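Local coordinates for protein ubiquinol-cytochrome C chaperone (Brucella abortus NCTC 8038, PDB 6RWT) that probably acts as a Cbp3-like chaperone that assists newly made cytochrome b during assembly of respiratory-chain complex III, at residues 45-50 against 81-86; 58-61 against 67-70; 74-79 against 107-112; 116-121 against 125-130; 160-165 against 171-176. All coordinates share one frame; numbering follows the deposited sequence.

Contact 1: residues 45-50 against 81-86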
# COMPACT_ATOMS: atom_id res chain seq x y z
N GLY A 45 11.82 -7.06 1.58
CA GLY A 45 10.66 -7.47 2.38
C GLY A 45 9.86 -6.29 2.94
O GLY A 45 8.62 -6.31 2.96
N ARG A 46 10.58 -5.27 3.41
CA ARG A 46 9.94 -4.02 3.86
C ARG A 46 9.20 -3.31 2.71
O ARG A 46 8.09 -2.77 2.90
CB ARG A 46 10.96 -3.09 4.55
CG ARG A 46 11.53 -3.67 5.84
CD ARG A 46 12.39 -2.69 6.64
NE ARG A 46 13.65 -2.32 5.97
CZ ARG A 46 14.82 -2.95 6.10
NH1 ARG A 46 14.97 -4.04 6.86
NH2 ARG A 46 15.88 -2.47 5.45
N TYR A 47 9.79 -3.31 1.51
CA TYR A 47 9.10 -2.84 0.30
C TYR A 47 7.80 -3.64 0.03
O TYR A 47 6.76 -3.04 -0.34
CB TYR A 47 10.02 -2.83 -0.95
CG TYR A 47 9.23 -2.67 -2.23
CD1 TYR A 47 8.91 -1.41 -2.73
CD2 TYR A 47 8.71 -3.79 -2.91
CE1 TYR A 47 8.14 -1.26 -3.88
CE2 TYR A 47 7.93 -3.66 -4.05
CZ TYR A 47 7.65 -2.39 -4.54
OH TYR A 47 6.86 -2.25 -5.66
N GLU A 48 7.83 -4.97 0.21
CA GLU A 48 6.62 -5.77 -0.03
C GLU A 48 5.49 -5.34 0.92
O GLU A 48 4.33 -5.26 0.51
CB GLU A 48 6.88 -7.29 0.10
CG GLU A 48 7.82 -7.91 -0.95
CD GLU A 48 7.38 -7.73 -2.40
OE1 GLU A 48 6.17 -7.52 -2.67
OE2 GLU A 48 8.25 -7.83 -3.30
N MET A 49 5.82 -5.04 2.17
CA MET A 49 4.79 -4.57 3.12
C MET A 49 4.31 -3.15 2.80
O MET A 49 3.10 -2.88 2.84
CB MET A 49 5.28 -4.68 4.58
CG MET A 49 5.46 -6.11 5.09
SD MET A 49 3.96 -7.13 5.06
CE MET A 49 4.17 -7.97 3.51
N LEU A 50 5.21 -2.24 2.43
CA LEU A 50 4.77 -0.88 2.07
C LEU A 50 3.86 -0.91 0.83
O LEU A 50 2.78 -0.32 0.83
CB LEU A 50 5.95 0.07 1.87
CG LEU A 50 5.60 1.52 1.52
CD1 LEU A 50 4.83 2.23 2.64
CD2 LEU A 50 6.85 2.30 1.17
N LYS A 81 8.35 8.54 -4.68
CA LYS A 81 9.49 9.30 -4.12
C LYS A 81 10.26 8.49 -3.06
O LYS A 81 11.50 8.48 -3.04
CB LYS A 81 9.04 10.65 -3.54
CG LYS A 81 8.61 11.67 -4.59
CD LYS A 81 8.35 13.07 -4.02
CE LYS A 81 7.13 13.18 -3.14
NZ LYS A 81 6.77 14.61 -2.82
N ASP A 82 9.50 7.83 -2.18
CA ASP A 82 10.01 6.92 -1.15
C ASP A 82 10.84 5.78 -1.76
O ASP A 82 11.98 5.55 -1.36
CB ASP A 82 8.80 6.36 -0.38
CG ASP A 82 9.17 5.70 0.93
OD1 ASP A 82 10.24 5.09 1.03
OD2 ASP A 82 8.33 5.77 1.86
N VAL A 83 10.27 5.09 -2.74
CA VAL A 83 10.93 3.92 -3.37
C VAL A 83 12.18 4.34 -4.17
O VAL A 83 13.22 3.65 -4.11
CB VAL A 83 9.97 3.07 -4.24
CG1 VAL A 83 10.69 1.84 -4.76
CG2 VAL A 83 8.78 2.59 -3.42
N ASP A 84 12.11 5.47 -4.87
CA ASP A 84 13.28 6.06 -5.54
C ASP A 84 14.46 6.15 -4.56
O ASP A 84 15.55 5.62 -4.83
CB ASP A 84 12.87 7.44 -6.10
CG ASP A 84 14.00 8.18 -6.82
OD1 ASP A 84 15.15 7.70 -6.87
OD2 ASP A 84 13.71 9.27 -7.36
N HIS A 85 14.22 6.76 -3.41
CA HIS A 85 15.24 6.91 -2.38
C HIS A 85 15.74 5.57 -1.85
O HIS A 85 16.95 5.38 -1.69
CB HIS A 85 14.71 7.78 -1.23
CG HIS A 85 15.72 8.08 -0.17
ND1 HIS A 85 16.79 8.93 -0.38
CD2 HIS A 85 15.84 7.63 1.10
CE1 HIS A 85 17.52 8.99 0.72
NE2 HIS A 85 16.97 8.21 1.63
N SER A 86 14.82 4.63 -1.59
CA SER A 86 15.19 3.28 -1.12
C SER A 86 16.11 2.54 -2.09
O SER A 86 17.00 1.79 -1.67
CB SER A 86 13.94 2.43 -0.85
OG SER A 86 13.18 2.96 0.23

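Contact 2: residues 58-61 against 67-70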
# COMPACT_ATOMS: atom_id res chain seq x y z
N LEU A 58 -5.04 2.59 -2.64
CA LEU A 58 -5.38 2.92 -4.04
C LEU A 58 -6.60 2.12 -4.53
O LEU A 58 -7.46 2.68 -5.22
CB LEU A 58 -4.18 2.68 -4.97
CG LEU A 58 -2.87 3.44 -4.69
CD1 LEU A 58 -1.82 3.13 -5.74
CD2 LEU A 58 -3.07 4.94 -4.54
N HIS A 59 -6.65 0.84 -4.17
CA HIS A 59 -7.76 -0.06 -4.51
C HIS A 59 -9.10 0.47 -3.97
O HIS A 59 -10.11 0.43 -4.69
CB HIS A 59 -7.42 -1.47 -3.97
CG HIS A 59 -8.49 -2.49 -4.19
ND1 HIS A 59 -9.34 -2.89 -3.18
CD2 HIS A 59 -8.84 -3.22 -5.28
CE1 HIS A 59 -10.17 -3.81 -3.64
NE2 HIS A 59 -9.88 -4.03 -4.92
N ARG A 60 -9.10 0.99 -2.75
CA ARG A 60 -10.30 1.61 -2.16
C ARG A 60 -10.69 2.93 -2.84
O ARG A 60 -11.88 3.21 -3.04
CB ARG A 60 -10.09 1.84 -0.65
CG ARG A 60 -11.12 2.76 0.03
CD ARG A 60 -12.53 2.19 0.02
NE ARG A 60 -13.49 3.09 0.66
CZ ARG A 60 -14.11 4.12 0.07
NH1 ARG A 60 -13.91 4.40 -1.22
NH2 ARG A 60 -14.96 4.86 0.77
N MET A 61 -9.69 3.75 -3.14
CA MET A 61 -9.92 5.12 -3.63
C MET A 61 -10.30 5.22 -5.10
O MET A 61 -11.00 6.17 -5.48
CB MET A 61 -8.71 6.01 -3.34
CG MET A 61 -8.50 6.27 -1.86
SD MET A 61 -6.97 7.18 -1.53
CE MET A 61 -6.85 6.93 0.23
N ALA A 67 -12.24 13.84 -5.45
CA ALA A 67 -11.42 14.02 -4.25
C ALA A 67 -10.63 12.75 -3.89
O ALA A 67 -9.45 12.84 -3.53
CB ALA A 67 -12.26 14.48 -3.06
N LEU A 68 -11.27 11.58 -3.99
CA LEU A 68 -10.54 10.32 -3.73
C LEU A 68 -9.55 9.97 -4.85
O LEU A 68 -8.47 9.44 -4.57
CB LEU A 68 -11.50 9.15 -3.48
CG LEU A 68 -12.35 9.25 -2.21
CD1 LEU A 68 -13.23 8.00 -2.07
CD2 LEU A 68 -11.50 9.43 -0.96
N ASN A 69 -9.89 10.25 -6.11
CA ASN A 69 -8.93 10.04 -7.20
C ASN A 69 -7.68 10.93 -7.01
O ASN A 69 -6.56 10.47 -7.25
CB ASN A 69 -9.58 10.25 -8.58
CG ASN A 69 -10.55 9.13 -8.96
OD1 ASN A 69 -10.41 7.98 -8.52
ND2 ASN A 69 -11.53 9.46 -9.79
N ALA A 70 -7.86 12.18 -6.56
CA ALA A 70 -6.74 13.09 -6.32
C ALA A 70 -5.89 12.64 -5.12
O ALA A 70 -4.66 12.68 -5.18
CB ALA A 70 -7.24 14.51 -6.10

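Contact 3: residues 74-79 against 107-112. With MG (magnesium ion), chain C.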
# COMPACT_ATOMS: atom_id res chain seq x y z
N GLU A 74 -1.86 11.60 -5.00
CA GLU A 74 -0.93 12.13 -3.98
C GLU A 74 -0.18 11.00 -3.26
O GLU A 74 1.03 11.10 -3.06
CB GLU A 74 -1.67 12.98 -2.94
CG GLU A 74 -2.26 14.30 -3.46
CD GLU A 74 -1.29 15.48 -3.43
OE1 GLU A 74 -0.08 15.30 -3.17
OE2 GLU A 74 -1.77 16.62 -3.68
N ILE A 75 -0.91 9.96 -2.86
CA ILE A 75 -0.31 8.83 -2.14
C ILE A 75 0.66 8.06 -3.05
O ILE A 75 1.77 7.70 -2.63
CB ILE A 75 -1.39 7.91 -1.53
CG1 ILE A 75 -2.12 8.64 -0.40
CG2 ILE A 75 -0.76 6.60 -1.04
CD1 ILE A 75 -1.22 9.23 0.67
N ALA A 76 0.27 7.84 -4.31
CA ALA A 76 1.16 7.24 -5.31
C ALA A 76 2.44 8.07 -5.52
O ALA A 76 3.54 7.52 -5.54
CB ALA A 76 0.43 7.03 -6.63
N ASP A 77 2.30 9.40 -5.61
CA ASP A 77 3.45 10.32 -5.74
C ASP A 77 4.42 10.17 -4.56
O ASP A 77 5.63 10.03 -4.76
CB ASP A 77 2.96 11.78 -5.83
CG ASP A 77 4.09 12.78 -6.14
OD1 ASP A 77 4.76 12.63 -7.18
OD2 ASP A 77 4.28 13.74 -5.36
N GLU A 78 3.88 10.18 -3.35
CA GLU A 78 4.72 10.04 -2.14
C GLU A 78 5.41 8.67 -2.09
O GLU A 78 6.60 8.57 -1.72
CB GLU A 78 3.91 10.29 -0.86
CG GLU A 78 3.42 11.72 -0.66
CD GLU A 78 4.55 12.74 -0.55
OE1 GLU A 78 5.54 12.49 0.19
OE2 GLU A 78 4.44 13.79 -1.21
N PHE A 79 4.68 7.62 -2.46
CA PHE A 79 5.22 6.24 -2.53
C PHE A 79 6.40 6.14 -3.50
O PHE A 79 7.45 5.65 -3.13
CB PHE A 79 4.10 5.28 -2.92
CG PHE A 79 4.55 3.87 -3.23
CD1 PHE A 79 5.09 3.05 -2.24
CD2 PHE A 79 4.40 3.34 -4.51
CE1 PHE A 79 5.46 1.75 -2.53
CE2 PHE A 79 4.77 2.04 -4.80
CZ PHE A 79 5.30 1.24 -3.81
N MET A 107 6.84 -2.59 -11.94
CA MET A 107 7.04 -3.59 -10.86
C MET A 107 5.92 -3.49 -9.83
O MET A 107 5.40 -4.51 -9.38
CB MET A 107 8.42 -3.42 -10.19
CG MET A 107 8.79 -4.48 -9.15
SD MET A 107 10.43 -4.19 -8.45
CE MET A 107 10.06 -2.90 -7.27
N PHE A 108 5.54 -2.26 -9.47
CA PHE A 108 4.43 -2.05 -8.53
C PHE A 108 3.09 -2.49 -9.13
O PHE A 108 2.47 -3.45 -8.64
CB PHE A 108 4.35 -0.59 -8.05
CG PHE A 108 3.16 -0.32 -7.16
CD1 PHE A 108 3.09 -0.86 -5.88
CD2 PHE A 108 2.07 0.41 -7.62
CE1 PHE A 108 1.98 -0.64 -5.06
CE2 PHE A 108 0.96 0.63 -6.82
CZ PHE A 108 0.91 0.09 -5.53
N TYR A 109 2.63 -1.81 -10.17
CA TYR A 109 1.28 -2.07 -10.71
C TYR A 109 1.08 -3.50 -11.22
O TYR A 109 0.01 -4.09 -11.03
CB TYR A 109 0.90 -1.04 -11.79
CG TYR A 109 0.67 0.36 -11.24
CD1 TYR A 109 -0.44 0.64 -10.44
CD2 TYR A 109 1.55 1.41 -11.51
CE1 TYR A 109 -0.66 1.91 -9.92
CE2 TYR A 109 1.34 2.69 -11.00
CZ TYR A 109 0.23 2.94 -10.20
OH TYR A 109 0.01 4.21 -9.70
N GLY A 110 2.11 -4.08 -11.83
CA GLY A 110 2.05 -5.45 -12.33
C GLY A 110 1.91 -6.51 -11.25
O GLY A 110 1.07 -7.41 -11.35
N ARG A 111 2.71 -6.39 -10.19
CA ARG A 111 2.77 -7.43 -9.16
C ARG A 111 1.62 -7.35 -8.14
O ARG A 111 1.25 -8.37 -7.58
CB ARG A 111 4.12 -7.43 -8.45
CG ARG A 111 5.28 -7.78 -9.38
CD ARG A 111 6.65 -7.61 -8.75
NE ARG A 111 7.00 -8.65 -7.78
CZ ARG A 111 7.36 -8.46 -6.51
NH1 ARG A 111 7.40 -7.24 -5.96
NH2 ARG A 111 7.68 -9.51 -5.76
N VAL A 112 1.08 -6.15 -7.90
CA VAL A 112 -0.06 -6.00 -6.98
C VAL A 112 -1.43 -6.23 -7.65
O VAL A 112 -2.44 -6.36 -6.95
CB VAL A 112 -0.06 -4.66 -6.20
CG1 VAL A 112 1.26 -4.46 -5.45
CG2 VAL A 112 -0.39 -3.46 -7.10
MG MG C . 1.69 16.34 -3.22
O HOH W 1 0.47 18.16 -3.30
O HOH W 2 2.82 14.63 -3.19
O HOH W 3 3.30 17.58 -3.65
O HOH W 4 1.90 16.56 -1.18
O HOH W 5 1.51 16.17 -5.37

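Contact 4: residues 116-121 against 125-130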
# COMPACT_ATOMS: atom_id res chain seq x y z
N GLY A 116 -5.57 -7.33 -6.28
CA GLY A 116 -6.84 -6.74 -6.68
C GLY A 116 -7.84 -7.76 -7.25
O GLY A 116 -9.01 -7.77 -6.86
N ALA A 117 -7.38 -8.61 -8.17
CA ALA A 117 -8.25 -9.64 -8.75
C ALA A 117 -8.74 -10.64 -7.69
O ALA A 117 -9.91 -11.01 -7.67
CB ALA A 117 -7.52 -10.38 -9.87
N ALA A 118 -7.83 -11.06 -6.81
CA ALA A 118 -8.19 -11.99 -5.73
C ALA A 118 -9.21 -11.38 -4.76
O ALA A 118 -10.18 -12.04 -4.39
CB ALA A 118 -6.94 -12.47 -4.99
N LEU A 119 -9.00 -10.12 -4.37
CA LEU A 119 -9.93 -9.41 -3.47
C LEU A 119 -11.31 -9.21 -4.11
O LEU A 119 -12.33 -9.47 -3.48
CB LEU A 119 -9.36 -8.06 -3.02
CG LEU A 119 -8.24 -8.11 -1.96
CD1 LEU A 119 -7.63 -6.73 -1.81
CD2 LEU A 119 -8.74 -8.62 -0.62
N ASP A 120 -11.33 -8.76 -5.37
CA ASP A 120 -12.61 -8.56 -6.09
C ASP A 120 -13.42 -9.86 -6.25
O ASP A 120 -14.65 -9.82 -6.20
CB ASP A 120 -12.36 -7.91 -7.46
CG ASP A 120 -11.87 -6.46 -7.36
OD1 ASP A 120 -11.84 -5.87 -6.25
OD2 ASP A 120 -11.51 -5.90 -8.42
N ALA A 121 -12.72 -10.99 -6.41
CA ALA A 121 -13.34 -12.33 -6.49
C ALA A 121 -13.56 -13.02 -5.12
O ALA A 121 -14.11 -14.12 -5.07
CB ALA A 121 -12.48 -13.23 -7.37
N GLN A 125 -7.59 -18.38 -1.67
CA GLN A 125 -6.56 -19.26 -2.18
C GLN A 125 -5.69 -18.50 -3.16
O GLN A 125 -4.47 -18.57 -3.09
CB GLN A 125 -7.17 -20.50 -2.87
CG GLN A 125 -7.95 -21.41 -1.92
CD GLN A 125 -8.66 -22.56 -2.64
OE1 GLN A 125 -9.71 -23.03 -2.19
NE2 GLN A 125 -8.10 -23.01 -3.76
N ALA A 126 -6.33 -17.76 -4.07
CA ALA A 126 -5.62 -16.94 -5.06
C ALA A 126 -4.80 -15.85 -4.37
O ALA A 126 -3.66 -15.55 -4.79
CB ALA A 126 -6.61 -16.32 -6.03
N LEU A 127 -5.36 -15.29 -3.31
CA LEU A 127 -4.66 -14.23 -2.55
C LEU A 127 -3.41 -14.76 -1.84
O LEU A 127 -2.35 -14.16 -1.95
CB LEU A 127 -5.61 -13.53 -1.55
CG LEU A 127 -5.04 -12.37 -0.71
CD1 LEU A 127 -4.48 -11.26 -1.59
CD2 LEU A 127 -6.11 -11.81 0.22
N ALA A 128 -3.54 -15.91 -1.17
CA ALA A 128 -2.38 -16.55 -0.51
C ALA A 128 -1.28 -16.95 -1.50
O ALA A 128 -0.09 -16.80 -1.20
CB ALA A 128 -2.82 -17.75 0.31
N ALA A 129 -1.68 -17.46 -2.67
CA ALA A 129 -0.74 -17.80 -3.74
C ALA A 129 0.02 -16.57 -4.26
O ALA A 129 1.24 -16.63 -4.45
CB ALA A 129 -1.45 -18.51 -4.89
N ALA A 130 -0.69 -15.46 -4.48
CA ALA A 130 -0.08 -14.19 -4.90
C ALA A 130 0.89 -13.62 -3.85
O ALA A 130 2.00 -13.18 -4.17
CB ALA A 130 -1.15 -13.16 -5.24

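Contact 5: residues 160-165 against 171-176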
# COMPACT_ATOMS: atom_id res chain seq x y z
N ARG A 160 -13.50 -0.21 2.93
CA ARG A 160 -14.74 -0.06 2.15
C ARG A 160 -15.86 0.60 2.95
O ARG A 160 -16.67 1.35 2.40
CB ARG A 160 -15.20 -1.42 1.63
CG ARG A 160 -16.39 -1.37 0.68
CD ARG A 160 -16.51 -2.66 -0.12
NE ARG A 160 -16.67 -3.82 0.75
CZ ARG A 160 -16.58 -5.10 0.36
NH1 ARG A 160 -16.34 -5.43 -0.92
NH2 ARG A 160 -16.73 -6.07 1.26
N GLU A 161 -15.91 0.31 4.25
CA GLU A 161 -16.96 0.84 5.13
C GLU A 161 -16.74 2.28 5.58
O GLU A 161 -17.68 2.93 6.05
CB GLU A 161 -17.12 -0.06 6.36
CG GLU A 161 -17.77 -1.40 6.06
CD GLU A 161 -18.20 -2.11 7.33
OE1 GLU A 161 -17.35 -2.30 8.23
OE2 GLU A 161 -19.39 -2.47 7.43
N ILE A 162 -15.52 2.80 5.45
CA ILE A 162 -15.26 4.22 5.71
C ILE A 162 -15.97 5.02 4.60
O ILE A 162 -15.87 4.66 3.42
CB ILE A 162 -13.74 4.56 5.73
CG1 ILE A 162 -13.00 3.72 6.79
CG2 ILE A 162 -13.51 6.04 6.04
CD1 ILE A 162 -11.48 3.81 6.75
N SER A 163 -16.69 6.08 4.97
CA SER A 163 -17.36 6.92 3.97
C SER A 163 -16.35 7.62 3.05
O SER A 163 -15.23 7.91 3.47
CB SER A 163 -18.28 7.96 4.63
OG SER A 163 -17.54 8.99 5.28
N ASP A 164 -16.75 7.88 1.81
CA ASP A 164 -15.95 8.71 0.89
C ASP A 164 -15.56 10.06 1.52
O ASP A 164 -14.42 10.52 1.37
CB ASP A 164 -16.69 8.95 -0.43
CG ASP A 164 -16.72 7.73 -1.36
OD1 ASP A 164 -16.29 6.62 -0.98
OD2 ASP A 164 -17.19 7.90 -2.51
N GLU A 165 -16.51 10.69 2.21
CA GLU A 165 -16.30 11.98 2.88
C GLU A 165 -15.21 11.91 3.97
O GLU A 165 -14.31 12.75 4.01
CB GLU A 165 -17.63 12.50 3.47
CG GLU A 165 -17.55 13.85 4.18
CD GLU A 165 -18.91 14.41 4.56
OE1 GLU A 165 -19.07 15.65 4.51
OE2 GLU A 165 -19.83 13.64 4.91
N ASP A 171 -9.33 10.39 7.28
CA ASP A 171 -9.66 9.39 8.32
C ASP A 171 -9.53 7.94 7.84
O ASP A 171 -10.50 7.18 7.81
CB ASP A 171 -11.08 9.64 8.88
CG ASP A 171 -11.21 10.98 9.60
OD1 ASP A 171 -10.18 11.62 9.94
OD2 ASP A 171 -12.36 11.39 9.84
N ILE A 172 -8.30 7.55 7.52
CA ILE A 172 -7.97 6.19 7.06
C ILE A 172 -7.53 5.33 8.26
O ILE A 172 -6.91 5.84 9.21
CB ILE A 172 -6.87 6.22 5.96
CG1 ILE A 172 -6.71 4.86 5.27
CG2 ILE A 172 -5.51 6.69 6.51
CD1 ILE A 172 -5.84 4.90 4.02
N SER A 173 -7.88 4.04 8.24
CA SER A 173 -7.35 3.09 9.22
C SER A 173 -7.23 1.69 8.62
O SER A 173 -7.94 1.33 7.67
CB SER A 173 -8.21 3.08 10.50
OG SER A 173 -9.55 2.75 10.23
N TYR A 174 -6.30 0.92 9.18
CA TYR A 174 -6.10 -0.49 8.88
C TYR A 174 -6.39 -1.31 10.14
O TYR A 174 -6.48 -0.76 11.25
CB TYR A 174 -4.65 -0.74 8.42
CG TYR A 174 -4.32 -0.11 7.08
CD1 TYR A 174 -4.06 1.26 6.97
CD2 TYR A 174 -4.32 -0.86 5.90
CE1 TYR A 174 -3.79 1.85 5.73
CE2 TYR A 174 -4.04 -0.29 4.67
CZ TYR A 174 -3.78 1.07 4.58
OH TYR A 174 -3.51 1.67 3.34
N MET A 175 -6.53 -2.61 9.96
CA MET A 175 -6.74 -3.51 11.09
C MET A 175 -5.45 -3.65 11.92
O MET A 175 -4.35 -3.46 11.40
CB MET A 175 -7.21 -4.88 10.61
CG MET A 175 -8.52 -4.88 9.81
SD MET A 175 -9.98 -4.23 10.67
CE MET A 175 -10.15 -5.45 11.97
N ASP A 176 -5.59 -3.92 13.22
CA ASP A 176 -4.47 -4.29 14.09
C ASP A 176 -4.14 -5.76 13.83
O ASP A 176 -4.89 -6.66 14.23
CB ASP A 176 -4.84 -4.06 15.58
CG ASP A 176 -3.73 -4.46 16.58
OD1 ASP A 176 -2.66 -4.98 16.20
OD2 ASP A 176 -3.96 -4.27 17.80

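Contact 1: residues 45-50 against 81-86
Asp82 OD2, in the conformer described here, takes a hydrogen bond with the Tyr21 hydroxyl of helix 2-28 on its polar side, while the methyl CD2 of Leu50 lies 3.8 Å from the same OD2 atom. The setting is an all-helical fold in which helix 43-61 faces helix 66-89, and this contact lies near the end where the two have spread apart: the nearest CA atoms, those of Tyr47 and Val83, are 7.9 Å from each other. Leu50 and Asp82 approach each other from opposite directions, each with CG anti to its own backbone N. The carboxylate also has a magnesium ion about 4 Å from the nearest side-chain atom, too distant for direct coordination. The second half of the contact is wholly apolar. Tyr47, whose CG swings beside its carbonyl carbon (chi1 166°), turns an edge of its ring to Val83 instead of a face. Its CE1 packs on Phe79 and its hydroxyl on Met107 and Phe108 of helix 100-120, so the tyrosine joins three helices. Both methyls of Val83 come to that CE1 carbon from one side: Tyr47 CE1 is 3.9 Å from Val83 CG2, near the ring plane, and 4.1 Å from Val83 CG1.

Contact 2: residues 58-61 against 67-70
An antiparallel helical hairpin closes where Met61, at the end of helix 43-61, meets Leu68 in the first turns of helix 66-89. The nearest CA atoms, those of Met61 and Leu68, are only 5.2 Å apart, close enough for side chain to pack on backbone. Leu68 CB rests 3.6 Å from the carbonyl oxygen Met61 O, and in return Met61 CB lies 3.7 Å from Leu68 O, so that each residue lays its CB against the other's carbonyl. Beyond CG the Met61 chain is extended and runs on to Leu71 and Ala72, further along the second helix. Such close approach belongs to the short connection of this hairpin, which holds just a few residues; Asn69 ND2 is hydrogen-bonded to Gly63 O within it, tying the start of the second helix to the turn. Arg60 reaches the contact by a bend at chi2 (64°), which brings NH1 to 3.8 Å from Leu68 CD1, oblique to the guanidinium plane. The polar work of that group lies elsewhere: NE bonds to Leu159 O, while NH2 serves both Ile162 O and the carboxylate of Asp164. Leu68 also packs on Leu167 and Ala168 of helix 164-168.

Contact 3: residues 74-79 against 107-112
Phe79 and Phe108 both hold CG opposite the backbone N (chi1 172° and 176°), which sends their rings out from helices 66-89 and 100-120 to meet in the space between. This is a wide helix-helix contact of the all-alpha fold, spanned by aromatic side chains: the nearest CA atoms, of these two phenylalanines, are 10.3 Å apart. The ring planes meet obliquely, inclined by 56°. Phe79 CE2 sits over one face of Phe108, toward its rim, 3.5 Å from Phe108 CD1, and Val112 CG2 of the same helix lies beyond the opposite face, also toward the rim, so both faces have a neighbour. Phe108 in turn places CD2 above the centre of the neighbouring Tyr109 ring, 3.7 Å from its plane. The tyrosine hydroxyl marks the outer limit of the contact, with Tyr109 OH 4.2 Å from Ala76 CB. On another side of helix 66-89, a magnesium ion is held octahedrally by Glu74 and five waters, the carboxylate giving one oxygen, OE1, at 2.0 Å from the metal. Opposite one of these waters, which donates to Glu74 OE2, another donates at 2.8 Å to Asp77 OD2 and at 2.7 Å to Glu78 OE2.

Contact 4: residues 116-121 against 125-130
Ala118 CB is set directly against the backbone of Leu127, 3.6 Å from its amide N, and is 3.8 Å from Leu127 CB. Two helices joined by a very short turn make this antiparallel hairpin, with the axes of 116-120 and 125-130 at 160° and 8.5 Å apart. The chains draw nearest here, the CA atoms of Ala118 and Leu127 being 5.3 Å from one another, and the Ala118 methyl lies between them. On one side of it Ala126 adds its own methyl, CB to CB with Ala118 at 4.0 Å. The longer side chains meet further in. Leu127 holds CG anti to its backbone N (chi1 -179°), and its CD2 comes to 4.2 Å from Leu119 CD2, branch end against branch end. The next shell is helix 145-161, whose Leu153 packs on both leucines and whose Val152 also touches Leu127, so that the hairpin lies against a third helix. Tyr115, one residue ahead of 116-121, adds to the surroundings of Leu127. Polar links settle the ends: the carbonyl of Leu119 receives a hydrogen bond from Arg156 NH1, and in the turn Asp123 OD1 accepts one from the backbone N of Ala126.

Contact 5: residues 160-165 against 171-176
Ile162 carries the close-packed part of this contact almost alone, pressing its branches onto the backbone of the extended segment 171-176. Its methyls CG2 and CD1 each lie 3.7 Å from the carbonyl oxygen Asp171 O, one on each arm of the branched side chain. CD1 reaches further along the chain, to 3.9 Å from Ser173 N and 4.3 Å from Ile172 CA, because CG1 stands anti to the carbonyl carbon (chi1 -58°) and the chain then runs on extended (chi2 171°). Here the chain has just left helix 145-161 and turns into helix 164-168, which Ser163 begins as N-cap residue with its OG bonded to Ala166 N; the later segment follows that helix as a non-helical run back across the fold. The looser side faces solvent, at the exposed Asp171, whose side chain comes no nearer than 5.2 Å to the segment 160-165; Ser173 OG touches Ile162 CD1 at 4.1 Å. Ile172, by contrast, is buried and directs its CB away from Ile162, packing on Val20 and Val23 of helix 2-28. Beyond it, Tyr174 bonds through OH to His53 O. With methyls against peptide groups as its substance, the contact probably rests on van der Waals fit and partial exclusion of water, without a polar bond between the segments, while the directional bonds are made to other parts of the fold.

How the contacts relate
Contacts 1 and 2 mark two levels of one helix pair, 43-61 with 66-89: contact 2 lies where the short turn joins them, contact 1 some 20 Å away, centre to centre, where they have opened. Contact 3 touches contact 1, with Tyr47 CE1 3.8 Å from Phe79 CZ and a salt bridge of 2.9 Å between Glu48 OE2 and Arg111 NH1. Helix 100-120 continues into contact 4, which meets contact 2 through His59 NE2 and Asp120 OD1, probably hydrogen-bonded at 3.0 Å. Contact 5 is linked to contact 2 by Arg60 NH2, 2.8 Å from Asp164 OD1. The magnesium ion of Glu74, about 13 Å from the Met61 side chain, is distinct from that near Asp82.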